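Local atomic coordinates of glutamyl-tRNA(Gln) amidotransferase subunit B, mitochondrial (Saccharomyces cerevisiae, PDB entry 4N0H), a protein that forms the B subunit of a mitochondrial amidotransferase assembly and belongs to the GatB/GatE family, whose catalytic domain is built around a mixed beta sheet. Residues Cys16-His21 / Pro176-Ile181; Asp53-Gly58 / Gln98-Gln103; Ser84-Asp89 / Pro292-Ala297; Gln139-Thr144 / Val167-Leu172. All coordinates share one frame; numbering follows the deposited sequence.

Contact 1: Cys16-His21 / Pro176-Ile181; sequences CGLEIH and PDFSDI
Cys-16 and Phe-178 meet through both backbone and side chain, and this pairing is the tight part of the contact. Cys-16 N donates to Phe-178 O at 2.9 Å, and Phe-178 N returns a bond of 3.0 Å to Cys-16 O; both donors lie in the plane of the carbonyl they address. The two bonds make a single antiparallel bridge, where the chain that has just left strand 168-174 touches strand 14-23 once more before turning into a helix. Asp-177 and Phe-178 both stand against Cys-16, the pattern of a classic beta bulge. Cys-16 CB rests 3.7 Å from Phe-178 CB. The sulfur, anti to the backbone N (chi1 174°), makes an oblique sulfur-aromatic contact, with SG 5.5 Å from the Phe-178 ring centroid. Cys-16 O lies in the ring plane at the edge, 3.2 Å from Phe-178 CD2. Farther along the strand, Leu-18 crosses Phe-178 at about a right angle, its CD1 3.7 Å from Phe-178 CZ. The solvent side is held by less: exposed Pro-176 adds a CA-H...O contact to Cys-16 O (CA to O 3.2 Å), and Asp-177, its CB directed away, accepts from Gly-134 N through OD2. Inward, Phe-178 meets Phe-187 of helix 181-197 edge-to-face and also touches Val-184 of that helix, with Ile-133 of strand 130-142 against it as well; Leu-18 reaches Phe-187 and, like Cys-16, packs on Val-214 of the adjoining strand 210-218.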
loop_
_atom_site.group_PDB
_atom_site.type_symbol
_atom_site.label_atom_id
_atom_site.label_comp_id
_atom_site.label_asym_id
_atom_site.label_seq_id
_atom_site.Cartn_x
_atom_site.Cartn_y
_atom_site.Cartn_z
ATOM N N CYS B 16 36.739 -7.037 12.429
ATOM C CA CYS B 16 36.158 -7.162 11.096
ATOM C C CYS B 16 34.862 -7.977 11.062
ATOM O O CYS B 16 34.724 -8.986 11.752
ATOM C CB CYS B 16 37.187 -7.760 10.134
ATOM S SG CYS B 16 36.551 -8.136 8.492
ATOM N N GLY B 17 33.915 -7.525 10.247
ATOM C CA GLY B 17 32.655 -8.222 10.073
ATOM C C GLY B 17 32.304 -8.345 8.603
ATOM O O GLY B 17 32.793 -7.578 7.777
ATOM N N LEU B 18 31.456 -9.313 8.275
ATOM C CA LEU B 18 31.070 -9.544 6.888
ATOM C C LEU B 18 29.567 -9.402 6.684
ATOM O O LEU B 18 28.775 -9.750 7.561
ATOM C CB LEU B 18 31.521 -10.934 6.429
ATOM C CG LEU B 18 33.021 -11.220 6.444
ATOM C CD1 LEU B 18 33.286 -12.676 6.100
ATOM C CD2 LEU B 18 33.746 -10.302 5.474
ATOM N N GLU B 19 29.187 -8.888 5.517
ATOM C CA GLU B 19 27.793 -8.878 5.094
ATOM C C GLU B 19 27.691 -9.641 3.783
ATOM O O GLU B 19 28.199 -9.193 2.752
ATOM C CB GLU B 19 27.290 -7.449 4.925
ATOM C CG GLU B 19 27.322 -6.643 6.210
ATOM C CD GLU B 19 27.016 -5.177 5.987
ATOM O OE1 GLU B 19 26.643 -4.808 4.851
ATOM O OE2 GLU B 19 27.153 -4.392 6.951
ATOM N N ILE B 20 27.053 -10.806 3.830
ATOM C CA ILE B 20 27.028 -11.704 2.681
ATOM C C ILE B 20 25.637 -11.874 2.083
ATOM O O ILE B 20 24.727 -12.401 2.724
ATOM C CB ILE B 20 27.600 -13.091 3.028
ATOM C CG1 ILE B 20 29.019 -12.958 3.587
ATOM C CG2 ILE B 20 27.595 -13.982 1.796
ATOM C CD1 ILE B 20 29.667 -14.282 3.949
ATOM N N HIS B 21 25.485 -11.425 0.842
ATOM C CA HIS B 21 24.237 -11.601 0.121
ATOM C C HIS B 21 24.323 -12.860 -0.717
ATOM O O HIS B 21 25.315 -13.098 -1.405
ATOM C CB HIS B 21 23.936 -10.388 -0.756
ATOM C CG HIS B 21 23.600 -9.155 0.021
ATOM N ND1 HIS B 21 24.551 -8.404 0.674
ATOM C CD2 HIS B 21 22.414 -8.547 0.255
ATOM C CE1 HIS B 21 23.968 -7.383 1.275
ATOM N NE2 HIS B 21 22.670 -7.448 1.038
ATOM N N PRO B 176 31.323 -8.469 14.481
ATOM C CA PRO B 176 32.708 -8.131 14.126
ATOM C C PRO B 176 33.731 -9.051 14.795
ATOM O O PRO B 176 34.631 -8.563 15.477
ATOM C CB PRO B 176 32.870 -6.701 14.659
ATOM C CG PRO B 176 31.480 -6.195 14.875
ATOM C CD PRO B 176 30.676 -7.393 15.251
ATOM N N ASP B 177 33.605 -10.358 14.584
ATOM C CA ASP B 177 34.428 -11.334 15.295
ATOM C C ASP B 177 35.730 -11.695 14.584
ATOM O O ASP B 177 36.551 -12.429 15.131
ATOM C CB ASP B 177 33.622 -12.604 15.579
ATOM C CG ASP B 177 32.671 -12.443 16.748
ATOM O OD1 ASP B 177 32.612 -11.332 17.317
ATOM O OD2 ASP B 177 31.979 -13.425 17.093
ATOM N N PHE B 178 35.924 -11.187 13.373
ATOM C CA PHE B 178 37.127 -11.505 12.611
ATOM C C PHE B 178 38.325 -10.673 13.052
ATOM O O PHE B 178 38.277 -9.444 13.043
ATOM C CB PHE B 178 36.887 -11.322 11.112
ATOM C CG PHE B 178 35.886 -12.280 10.540
ATOM C CD1 PHE B 178 36.278 -13.539 10.121
ATOM C CD2 PHE B 178 34.554 -11.923 10.423
ATOM C CE1 PHE B 178 35.361 -14.425 9.596
ATOM C CE2 PHE B 178 33.630 -12.804 9.897
ATOM C CZ PHE B 178 34.035 -14.057 9.480
ATOM N N SER B 179 39.397 -11.356 13.439
ATOM C CA SER B 179 40.635 -10.690 13.827
ATOM C C SER B 179 41.729 -10.932 12.789
ATOM O O SER B 179 42.458 -10.012 12.417
ATOM C CB SER B 179 41.092 -11.163 15.211
ATOM O OG SER B 179 41.116 -12.578 15.293
ATOM N N ASP B 180 41.835 -12.172 12.322
ATOM C CA ASP B 180 42.815 -12.526 11.303
ATOM C C ASP B 180 42.165 -12.588 9.929
ATOM O O ASP B 180 40.949 -12.743 9.810
ATOM C CB ASP B 180 43.478 -13.865 11.630
ATOM N N ILE B 181 42.985 -12.464 8.892
ATOM C CA ILE B 181 42.500 -12.499 7.520
ATOM C C ILE B 181 42.317 -13.951 7.078
ATOM O O ILE B 181 41.544 -14.247 6.163
ATOM C CB ILE B 181 43.457 -11.748 6.562
ATOM C CG1 ILE B 181 43.822 -10.369 7.129
ATOM C CG2 ILE B 181 42.836 -11.598 5.184
ATOM C CD1 ILE B 181 45.123 -10.332 7.939
#

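Contact 2: Asp53-Gly58 / Gln98-Gln103; sequences DIALPG and QPQGYQ
Ala-55 lays its methyl group above the plane of the Gln-100 side-chain amide, CB standing 3.5 Å from Gln-100 NE2 and 3.6 Å from Gln-100 CD. The glutamine chain is bent at chi2 (81°), which carries CD back toward Ala-55 instead of out along an extended chain. Its NE2 also makes a weak hydrogen bond to Tyr-52 O, just ahead of the facing loop. The same methyl touches the neighbouring proline, with Ala-55 CB 4.0 Å from Pro-99 CB and 3.6 Å from Pro-99 O. On the other flank of the contact, the Pro-99 ring leans on the backbone of the loop, its CG 3.4 Å from Asp-53 O. No hydrogen bond joins the two segments, and the meeting is one of shape between buried loops. Residues Gln-98 to Gly-101 form a type I beta turn, closed by Gly-101 N donating to Gln-98 O at 3.0 Å, and this turn leads into strand 102-120 of the large mixed sheet. Pro-99 and Gln-100, its two central residues, are the ones that meet loop 53-58. Behind the turn, Gln-100 CB lies 4.0 Å above the plane of the Tyr-102 ring, over its centre. Asp-53 directs its CB away from the turn, and its carboxylate is gripped by Lys-29, Ser-34, Ser-50 and Asn-166. The loop also faces other subunits: the backbone carbonyls of Ile-54 and Ala-55 accept hydrogen bonds from side chains of another protein chain, and Leu-56 packs on Trp-135 of subunit F.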
loop_
_atom_site.group_PDB
_atom_site.type_symbol
_atom_site.label_atom_id
_atom_site.label_comp_id
_atom_site.label_asym_id
_atom_site.label_seq_id
_atom_site.Cartn_x
_atom_site.Cartn_y
_atom_site.Cartn_z
ATOM N N ASP B 53 6.822 -8.054 -11.645
ATOM C CA ASP B 53 8.255 -7.785 -11.797
ATOM C C ASP B 53 8.497 -6.451 -12.515
ATOM O O ASP B 53 9.491 -5.772 -12.266
ATOM C CB ASP B 53 8.953 -8.916 -12.561
ATOM C CG ASP B 53 8.991 -10.220 -11.783
ATOM O OD1 ASP B 53 8.825 -10.199 -10.544
ATOM O OD2 ASP B 53 9.191 -11.277 -12.420
ATOM N N ILE B 54 7.581 -6.086 -13.405
ATOM C CA ILE B 54 7.695 -4.841 -14.159
ATOM C C ILE B 54 7.006 -3.700 -13.390
ATOM O O ILE B 54 6.968 -2.547 -13.843
ATOM C CB ILE B 54 7.132 -5.020 -15.596
ATOM C CG1 ILE B 54 7.710 -6.287 -16.230
ATOM C CG2 ILE B 54 7.449 -3.819 -16.491
ATOM C CD1 ILE B 54 9.217 -6.254 -16.373
ATOM N N ALA B 55 6.484 -4.035 -12.212
ATOM C CA ALA B 55 5.794 -3.076 -11.342
ATOM C C ALA B 55 4.637 -2.356 -12.038
ATOM O O ALA B 55 4.436 -1.157 -11.853
ATOM C CB ALA B 55 6.781 -2.072 -10.744
ATOM N N LEU B 56 3.883 -3.098 -12.843
ATOM C CA LEU B 56 2.706 -2.545 -13.514
ATOM C C LEU B 56 1.723 -2.014 -12.471
ATOM O O LEU B 56 1.613 -2.584 -11.389
ATOM C CB LEU B 56 2.038 -3.621 -14.372
ATOM C CG LEU B 56 2.395 -3.659 -15.863
ATOM C CD1 LEU B 56 3.832 -3.256 -16.118
ATOM C CD2 LEU B 56 2.114 -5.032 -16.453
ATOM N N PRO B 57 1.032 -0.905 -12.784
ATOM C CA PRO B 57 0.013 -0.362 -11.877
ATOM C C PRO B 57 -0.977 -1.448 -11.457
ATOM O O PRO B 57 -1.426 -2.230 -12.294
ATOM C CB PRO B 57 -0.676 0.701 -12.729
ATOM C CG PRO B 57 0.405 1.155 -13.694
ATOM C CD PRO B 57 1.218 -0.066 -13.987
ATOM N N GLY B 58 -1.276 -1.524 -10.164
ATOM C CA GLY B 58 -2.241 -2.491 -9.672
ATOM C C GLY B 58 -1.726 -3.887 -9.353
ATOM O O GLY B 58 -2.493 -4.727 -8.870
ATOM N N GLN B 98 15.493 -0.770 -10.275
ATOM C CA GLN B 98 14.561 -0.926 -9.154
ATOM C C GLN B 98 13.159 -0.428 -9.525
ATOM O O GLN B 98 12.772 0.693 -9.182
ATOM C CB GLN B 98 15.075 -0.186 -7.918
ATOM C CG GLN B 98 14.148 -0.286 -6.717
ATOM C CD GLN B 98 14.891 -0.350 -5.412
ATOM O OE1 GLN B 98 14.931 0.625 -4.658
ATOM N NE2 GLN B 98 15.487 -1.504 -5.129
ATOM N N PRO B 99 12.390 -1.267 -10.230
ATOM C CA PRO B 99 11.130 -0.845 -10.866
ATOM C C PRO B 99 10.041 -0.317 -9.915
ATOM O O PRO B 99 9.259 0.543 -10.324
ATOM C CB PRO B 99 10.661 -2.110 -11.598
ATOM C CG PRO B 99 11.378 -3.242 -10.927
ATOM C CD PRO B 99 12.687 -2.692 -10.462
ATOM N N GLN B 100 9.973 -0.821 -8.685
ATOM C CA GLN B 100 8.980 -0.327 -7.731
ATOM C C GLN B 100 9.341 1.043 -7.142
ATOM O O GLN B 100 8.467 1.784 -6.688
ATOM C CB GLN B 100 8.744 -1.338 -6.601
ATOM C CG GLN B 100 7.677 -2.388 -6.902
ATOM C CD GLN B 100 8.195 -3.539 -7.742
ATOM O OE1 GLN B 100 9.403 -3.670 -7.957
ATOM N NE2 GLN B 100 7.282 -4.386 -8.221
ATOM N N GLY B 101 10.627 1.383 -7.153
ATOM C CA GLY B 101 11.080 2.611 -6.522
ATOM C C GLY B 101 11.421 2.332 -5.072
ATOM O O GLY B 101 11.708 3.237 -4.285
ATOM N N TYR B 102 11.369 1.054 -4.716
ATOM C CA TYR B 102 11.820 0.599 -3.413
ATOM C C TYR B 102 12.164 -0.884 -3.467
ATOM O O TYR B 102 11.736 -1.601 -4.375
ATOM C CB TYR B 102 10.775 0.872 -2.322
ATOM C CG TYR B 102 9.408 0.251 -2.553
ATOM C CD1 TYR B 102 9.159 -1.081 -2.233
ATOM C CD2 TYR B 102 8.358 1.008 -3.060
ATOM C CE1 TYR B 102 7.904 -1.653 -2.432
ATOM C CE2 TYR B 102 7.097 0.452 -3.261
ATOM C CZ TYR B 102 6.876 -0.873 -2.940
ATOM O OH TYR B 102 5.632 -1.421 -3.142
ATOM N N GLN B 103 12.959 -1.324 -2.499
ATOM C CA GLN B 103 13.304 -2.730 -2.353
ATOM C C GLN B 103 12.601 -3.275 -1.117
ATOM O O GLN B 103 12.555 -2.605 -0.087
ATOM C CB GLN B 103 14.818 -2.880 -2.189
ATOM C CG GLN B 103 15.273 -4.301 -1.886
ATOM C CD GLN B 103 16.689 -4.362 -1.330
ATOM O OE1 GLN B 103 17.446 -5.283 -1.632
ATOM N NE2 GLN B 103 17.047 -3.384 -0.508
#

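Contact 3: Ser84-Asp89 / Pro292-Ala297; sequences SISQFD and PYINLA
Ser-86 and Ile-294 pair as an antiparallel hydrogen-bonded bridge, Ser-86 N donating to Ile-294 O at 3.0 Å on a carbonyl lone pair and Ile-294 N to Ser-86 O at 2.7 Å, this second donor tilted 23° from the carbonyl plane. Side chains crowd around the bridge. Ser-86 holds its hydroxyl between its own backbone N and carbonyl carbon (chi1 66°), and OG comes within 3.2 Å of Ile-294 CB. The far tip of that isoleucine, CD1, reaches Phe-88 CE1 at 3.9 Å. The other side of the pairing belongs to Tyr-293 and Ile-85: Ile-85 CG2 makes an off-centre CH-pi contact, 4.1 Å from the Tyr-293 ring centroid, while Ile-85 CD1 packs against the amide carbon and CB of Asn-295. With just one bridge, the contact joins two irregular connections of the domain, the one that enters strand 89-92 and the one between strand 286-287 and helix 298-306; those two strands are themselves antiparallel neighbours in the mixed sheet. Gln-87 and Tyr-293 lie side by side and point the same way, amide and ring nearly coplanar, with Gln-87 OE1 3.4 Å from Tyr-293 CE1 at the ring edge. A water sits beyond the bridge, 2.7 Å from Ser-84 O and close to Ile-294 O, and accepts a hydrogen bond from Leu-296 N. Phe-88 meets Phe-31 edge-to-face, Leu-296 packs on Ile-68 and Met-72 of helix 65-78, and Asn-295 is also touched by Thr-107 of subunit F.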
loop_
_atom_site.group_PDB
_atom_site.type_symbol
_atom_site.label_atom_id
_atom_site.label_comp_id
_atom_site.label_asym_id
_atom_site.label_seq_id
_atom_site.Cartn_x
_atom_site.Cartn_y
_atom_site.Cartn_z
ATOM N N SER B 84 9.911 -14.658 16.182
ATOM C CA SER B 84 8.514 -15.050 16.343
ATOM C C SER B 84 7.655 -14.378 15.282
ATOM O O SER B 84 6.766 -14.997 14.697
ATOM C CB SER B 84 8.012 -14.679 17.738
ATOM O OG SER B 84 8.205 -13.299 17.987
ATOM N N ILE B 85 7.942 -13.106 15.035
ATOM C CA ILE B 85 7.309 -12.358 13.962
ATOM C C ILE B 85 8.391 -11.681 13.133
ATOM O O ILE B 85 9.218 -10.946 13.671
ATOM C CB ILE B 85 6.391 -11.251 14.511
ATOM C CG1 ILE B 85 5.229 -11.848 15.310
ATOM C CG2 ILE B 85 5.867 -10.376 13.381
ATOM C CD1 ILE B 85 4.189 -12.526 14.453
ATOM N N SER B 86 8.403 -11.934 11.831
ATOM C CA SER B 86 9.203 -11.103 10.941
ATOM C C SER B 86 8.318 -10.444 9.885
ATOM O O SER B 86 7.171 -10.847 9.674
ATOM C CB SER B 86 10.383 -11.872 10.324
ATOM O OG SER B 86 9.952 -12.898 9.449
ATOM N N GLN B 87 8.849 -9.412 9.245
ATOM C CA GLN B 87 8.071 -8.617 8.310
ATOM C C GLN B 87 8.990 -8.044 7.251
ATOM O O GLN B 87 10.212 -7.998 7.431
ATOM C CB GLN B 87 7.373 -7.469 9.043
ATOM C CG GLN B 87 8.330 -6.595 9.834
ATOM C CD GLN B 87 7.740 -5.245 10.214
ATOM O OE1 GLN B 87 6.581 -5.150 10.625
ATOM N NE2 GLN B 87 8.541 -4.189 10.068
ATOM N N PHE B 88 8.400 -7.613 6.143
ATOM C CA PHE B 88 9.151 -6.957 5.089
ATOM C C PHE B 88 8.900 -5.457 5.119
ATOM O O PHE B 88 7.775 -5.017 5.341
ATOM C CB PHE B 88 8.770 -7.533 3.725
ATOM C CG PHE B 88 9.246 -8.935 3.513
ATOM C CD1 PHE B 88 8.444 -10.011 3.846
ATOM C CD2 PHE B 88 10.510 -9.178 3.008
ATOM C CE1 PHE B 88 8.888 -11.306 3.659
ATOM C CE2 PHE B 88 10.960 -10.473 2.821
ATOM C CZ PHE B 88 10.149 -11.535 3.146
ATOM N N ASP B 89 9.951 -4.680 4.885
ATOM C CA ASP B 89 9.843 -3.225 4.857
ATOM C C ASP B 89 10.284 -2.694 3.501
ATOM O O ASP B 89 11.014 -3.362 2.777
ATOM C CB ASP B 89 10.701 -2.601 5.959
ATOM C CG ASP B 89 10.569 -3.333 7.283
ATOM O OD1 ASP B 89 11.558 -3.973 7.709
ATOM O OD2 ASP B 89 9.475 -3.275 7.893
ATOM N N PRO B 292 1.487 -9.878 4.821
ATOM C CA PRO B 292 1.248 -10.369 6.183
ATOM C C PRO B 292 2.568 -10.593 6.909
ATOM O O PRO B 292 3.569 -10.853 6.251
ATOM C CB PRO B 292 0.566 -11.727 5.955
ATOM C CG PRO B 292 0.104 -11.712 4.524
ATOM C CD PRO B 292 1.099 -10.862 3.798
ATOM N N TYR B 293 2.569 -10.493 8.236
ATOM C CA TYR B 293 3.728 -10.878 9.036
ATOM C C TYR B 293 4.096 -12.330 8.755
ATOM O O TYR B 293 3.237 -13.138 8.409
ATOM C CB TYR B 293 3.416 -10.763 10.527
ATOM C CG TYR B 293 3.204 -9.363 11.051
ATOM C CD1 TYR B 293 4.077 -8.332 10.730
ATOM C CD2 TYR B 293 2.132 -9.079 11.884
ATOM C CE1 TYR B 293 3.880 -7.051 11.224
ATOM C CE2 TYR B 293 1.927 -7.809 12.380
ATOM C CZ TYR B 293 2.798 -6.798 12.049
ATOM O OH TYR B 293 2.575 -5.535 12.555
ATOM N N ILE B 294 5.375 -12.658 8.899
ATOM C CA ILE B 294 5.791 -14.051 8.933
ATOM C C ILE B 294 5.637 -14.527 10.375
ATOM O O ILE B 294 6.380 -14.095 11.252
ATOM C CB ILE B 294 7.257 -14.221 8.481
ATOM C CG1 ILE B 294 7.399 -13.888 6.995
ATOM C CG2 ILE B 294 7.763 -15.642 8.757
ATOM C CD1 ILE B 294 8.812 -14.018 6.477
ATOM N N ASN B 295 4.661 -15.397 10.615
ATOM C CA ASN B 295 4.392 -15.910 11.956
ATOM C C ASN B 295 4.381 -17.432 11.965
ATOM O O ASN B 295 3.348 -18.054 11.738
ATOM C CB ASN B 295 3.056 -15.372 12.471
ATOM C CG ASN B 295 2.770 -15.781 13.905
ATOM O OD1 ASN B 295 3.638 -16.305 14.605
ATOM N ND2 ASN B 295 1.546 -15.535 14.351
ATOM N N LEU B 296 5.539 -18.030 12.224
ATOM C CA LEU B 296 5.690 -19.473 12.107
ATOM C C LEU B 296 5.325 -20.176 13.409
ATOM O O LEU B 296 5.673 -19.714 14.494
ATOM C CB LEU B 296 7.125 -19.811 11.697
ATOM C CG LEU B 296 7.544 -19.057 10.429
ATOM C CD1 LEU B 296 9.032 -19.192 10.170
ATOM C CD2 LEU B 296 6.741 -19.548 9.239
ATOM N N ALA B 297 4.602 -21.285 13.291
ATOM C CA ALA B 297 4.255 -22.089 14.455
ATOM C C ALA B 297 5.480 -22.884 14.870
ATOM O O ALA B 297 6.340 -23.175 14.038
ATOM C CB ALA B 297 3.098 -23.024 14.137
HETATM O O HOH W 1 7.760 -16.179 12.541
#

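Contact 4: Gln139-Thr144 / Val167-Leu172; sequences QIEQDT and VPLIEL
Glu-171 carries CG anti to its backbone N (chi1 178°) and Glu-141 carries CG between N and the carbonyl carbon (chi1 62°); both chains then run extended, and Glu-171 OE2 ends 3.4 Å from Glu-141 OE2. They project from adjacent antiparallel strands of the mixed sheet, 130-142 and 168-174. Gln-139 with Glu-171 and Glu-141 with Leu-169 are hydrogen-bonded pairs, and Ile-140 with Ile-170 is the non-hydrogen-bonded pair between them. The two carboxylates, both acceptors, stand with planes 69° apart; Thr-105 OG1 hydrogen-bonds Glu-141 OE2, and His-21 packs on both acids. Gln-139 lies alongside Glu-171 on the same face, which Leu-169 shares. The opposite face carries Ile-140 and Ile-170, which both rest on Ala-71 of helix 65-78. Where the regular pairing ends, Asp-143 N still donates to Val-167 O at 2.8 Å, and Leu-169 crosses the aspartate, its CD1 3.6 Å from Asp-143 CA and its CD2 3.7 Å from Asp-143 OD1. That oxygen forms a salt bridge with Arg-211 and also accepts from Gln-23. The other one, Asp-143 OD2, is met on its anti side by Thr-144 N at 2.8 Å, the donor standing well out of the carboxylate plane.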
loop_
_atom_site.group_PDB
_atom_site.type_symbol
_atom_site.label_atom_id
_atom_site.label_comp_id
_atom_site.label_asym_id
_atom_site.label_seq_id
_atom_site.Cartn_x
_atom_site.Cartn_y
_atom_site.Cartn_z
ATOM N N GLN B 139 18.468 -12.073 6.982
ATOM C CA GLN B 139 17.347 -11.346 6.370
ATOM C C GLN B 139 17.004 -11.855 4.971
ATOM O O GLN B 139 17.891 -12.183 4.189
ATOM C CB GLN B 139 17.661 -9.847 6.275
ATOM C CG GLN B 139 17.840 -9.137 7.605
ATOM C CD GLN B 139 18.121 -7.650 7.439
ATOM O OE1 GLN B 139 18.409 -7.177 6.338
ATOM N NE2 GLN B 139 18.026 -6.904 8.537
ATOM N N ILE B 140 15.712 -11.899 4.654
ATOM C CA ILE B 140 15.273 -12.209 3.297
ATOM C C ILE B 140 14.990 -10.897 2.578
ATOM O O ILE B 140 14.346 -10.009 3.139
ATOM C CB ILE B 140 13.991 -13.064 3.297
ATOM C CG1 ILE B 140 14.218 -14.373 4.056
ATOM C CG2 ILE B 140 13.523 -13.337 1.870
ATOM C CD1 ILE B 140 12.930 -15.080 4.445
ATOM N N GLU B 141 15.473 -10.762 1.347
ATOM C CA GLU B 141 15.211 -9.542 0.584
ATOM C C GLU B 141 15.227 -9.741 -0.932
ATOM O O GLU B 141 15.727 -10.748 -1.434
ATOM C CB GLU B 141 16.193 -8.438 0.981
ATOM C CG GLU B 141 17.642 -8.762 0.707
ATOM C CD GLU B 141 18.573 -7.679 1.216
ATOM O OE1 GLU B 141 19.632 -7.461 0.591
ATOM O OE2 GLU B 141 18.240 -7.046 2.241
ATOM N N GLN B 142 14.678 -8.759 -1.645
ATOM C CA GLN B 142 14.603 -8.784 -3.101
ATOM C C GLN B 142 15.923 -8.414 -3.743
ATOM O O GLN B 142 16.590 -7.482 -3.300
ATOM C CB GLN B 142 13.573 -7.767 -3.598
ATOM C CG GLN B 142 12.138 -8.188 -3.515
ATOM C CD GLN B 142 11.210 -7.113 -4.062
ATOM O OE1 GLN B 142 11.396 -5.922 -3.794
ATOM N NE2 GLN B 142 10.224 -7.524 -4.852
ATOM N N ASP B 143 16.278 -9.115 -4.814
ATOM C CA ASP B 143 17.375 -8.669 -5.665
ATOM C C ASP B 143 16.837 -7.613 -6.627
ATOM O O ASP B 143 15.624 -7.530 -6.863
ATOM C CB ASP B 143 17.979 -9.842 -6.447
ATOM C CG ASP B 143 19.443 -9.616 -6.816
ATOM O OD1 ASP B 143 20.098 -10.578 -7.273
ATOM O OD2 ASP B 143 19.947 -8.485 -6.639
ATOM N N THR B 144 17.735 -6.803 -7.174
ATOM C CA THR B 144 17.359 -5.787 -8.147
ATOM C C THR B 144 17.675 -6.282 -9.550
ATOM O O THR B 144 18.267 -7.349 -9.718
ATOM C CB THR B 144 18.134 -4.480 -7.910
ATOM O OG1 THR B 144 19.535 -4.732 -8.049
ATOM C CG2 THR B 144 17.860 -3.939 -6.516
ATOM N N VAL B 167 14.399 -11.643 -7.607
ATOM C CA VAL B 167 15.052 -12.901 -7.236
ATOM C C VAL B 167 15.288 -12.897 -5.718
ATOM O O VAL B 167 15.661 -11.869 -5.158
ATOM C CB VAL B 167 16.387 -13.073 -8.003
ATOM C CG1 VAL B 167 17.298 -14.125 -7.352
ATOM C CG2 VAL B 167 16.116 -13.408 -9.476
ATOM N N PRO B 168 15.055 -14.038 -5.042
ATOM C CA PRO B 168 15.212 -14.041 -3.583
ATOM C C PRO B 168 16.673 -14.025 -3.145
ATOM O O PRO B 168 17.503 -14.727 -3.720
ATOM C CB PRO B 168 14.567 -15.368 -3.147
ATOM C CG PRO B 168 13.933 -15.950 -4.373
ATOM C CD PRO B 168 14.624 -15.349 -5.552
ATOM N N LEU B 169 16.968 -13.218 -2.131
ATOM C CA LEU B 169 18.285 -13.178 -1.512
ATOM C C LEU B 169 18.143 -13.445 -0.021
ATOM O O LEU B 169 17.104 -13.150 0.574
ATOM C CB LEU B 169 18.926 -11.796 -1.686
ATOM C CG LEU B 169 19.115 -11.228 -3.093
ATOM C CD1 LEU B 169 19.620 -9.791 -3.034
ATOM C CD2 LEU B 169 20.084 -12.094 -3.847
ATOM N N ILE B 170 19.184 -14.009 0.578
ATOM C CA ILE B 170 19.326 -13.961 2.026
ATOM C C ILE B 170 20.586 -13.175 2.365
ATOM O O ILE B 170 21.665 -13.458 1.842
ATOM C CB ILE B 170 19.393 -15.356 2.662
ATOM C CG1 ILE B 170 18.031 -16.042 2.583
ATOM C CG2 ILE B 170 19.825 -15.253 4.113
ATOM C CD1 ILE B 170 17.961 -17.342 3.367
ATOM N N GLU B 171 20.442 -12.168 3.216
ATOM C CA GLU B 171 21.598 -11.429 3.693
ATOM C C GLU B 171 21.979 -11.940 5.070
ATOM O O GLU B 171 21.154 -11.963 5.984
ATOM C CB GLU B 171 21.322 -9.927 3.754
ATOM C CG GLU B 171 22.504 -9.124 4.286
ATOM C CD GLU B 171 22.191 -7.649 4.481
ATOM O OE1 GLU B 171 22.972 -6.963 5.175
ATOM O OE2 GLU B 171 21.173 -7.172 3.938
ATOM N N LEU B 172 23.233 -12.354 5.211
ATOM C CA LEU B 172 23.755 -12.790 6.498
ATOM C C LEU B 172 24.749 -11.763 7.019
ATOM O O LEU B 172 25.710 -11.413 6.336
ATOM C CB LEU B 172 24.414 -14.166 6.367
ATOM C CG LEU B 172 25.071 -14.766 7.613
ATOM C CD1 LEU B 172 24.789 -16.249 7.692
ATOM C CD2 LEU B 172 26.572 -14.510 7.616
#

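Contact 4 lies nearest the middle of the chain, and each of the others touches it. Contact 1 joins it through strand 14-23, where Ile-20 O and Leu-172 N are 2.9 Å apart, probably hydrogen-bonded, and His-21 NE2 stands 3.3 Å from Glu-171 OE2. Contact 2 approaches along strand 102-120, the neighbour of strand 130-142, and contact 3 brings Phe-88 CE2 to 3.4 Å from Ile-140 O. The centres of contacts 2 and 3 are each about 16 Å from that of contact 4, and the centre of contact 1 about 19 Å. Contacts 1 and 2, with centres about 33 Å apart, lie on opposite sides of the chain's centre.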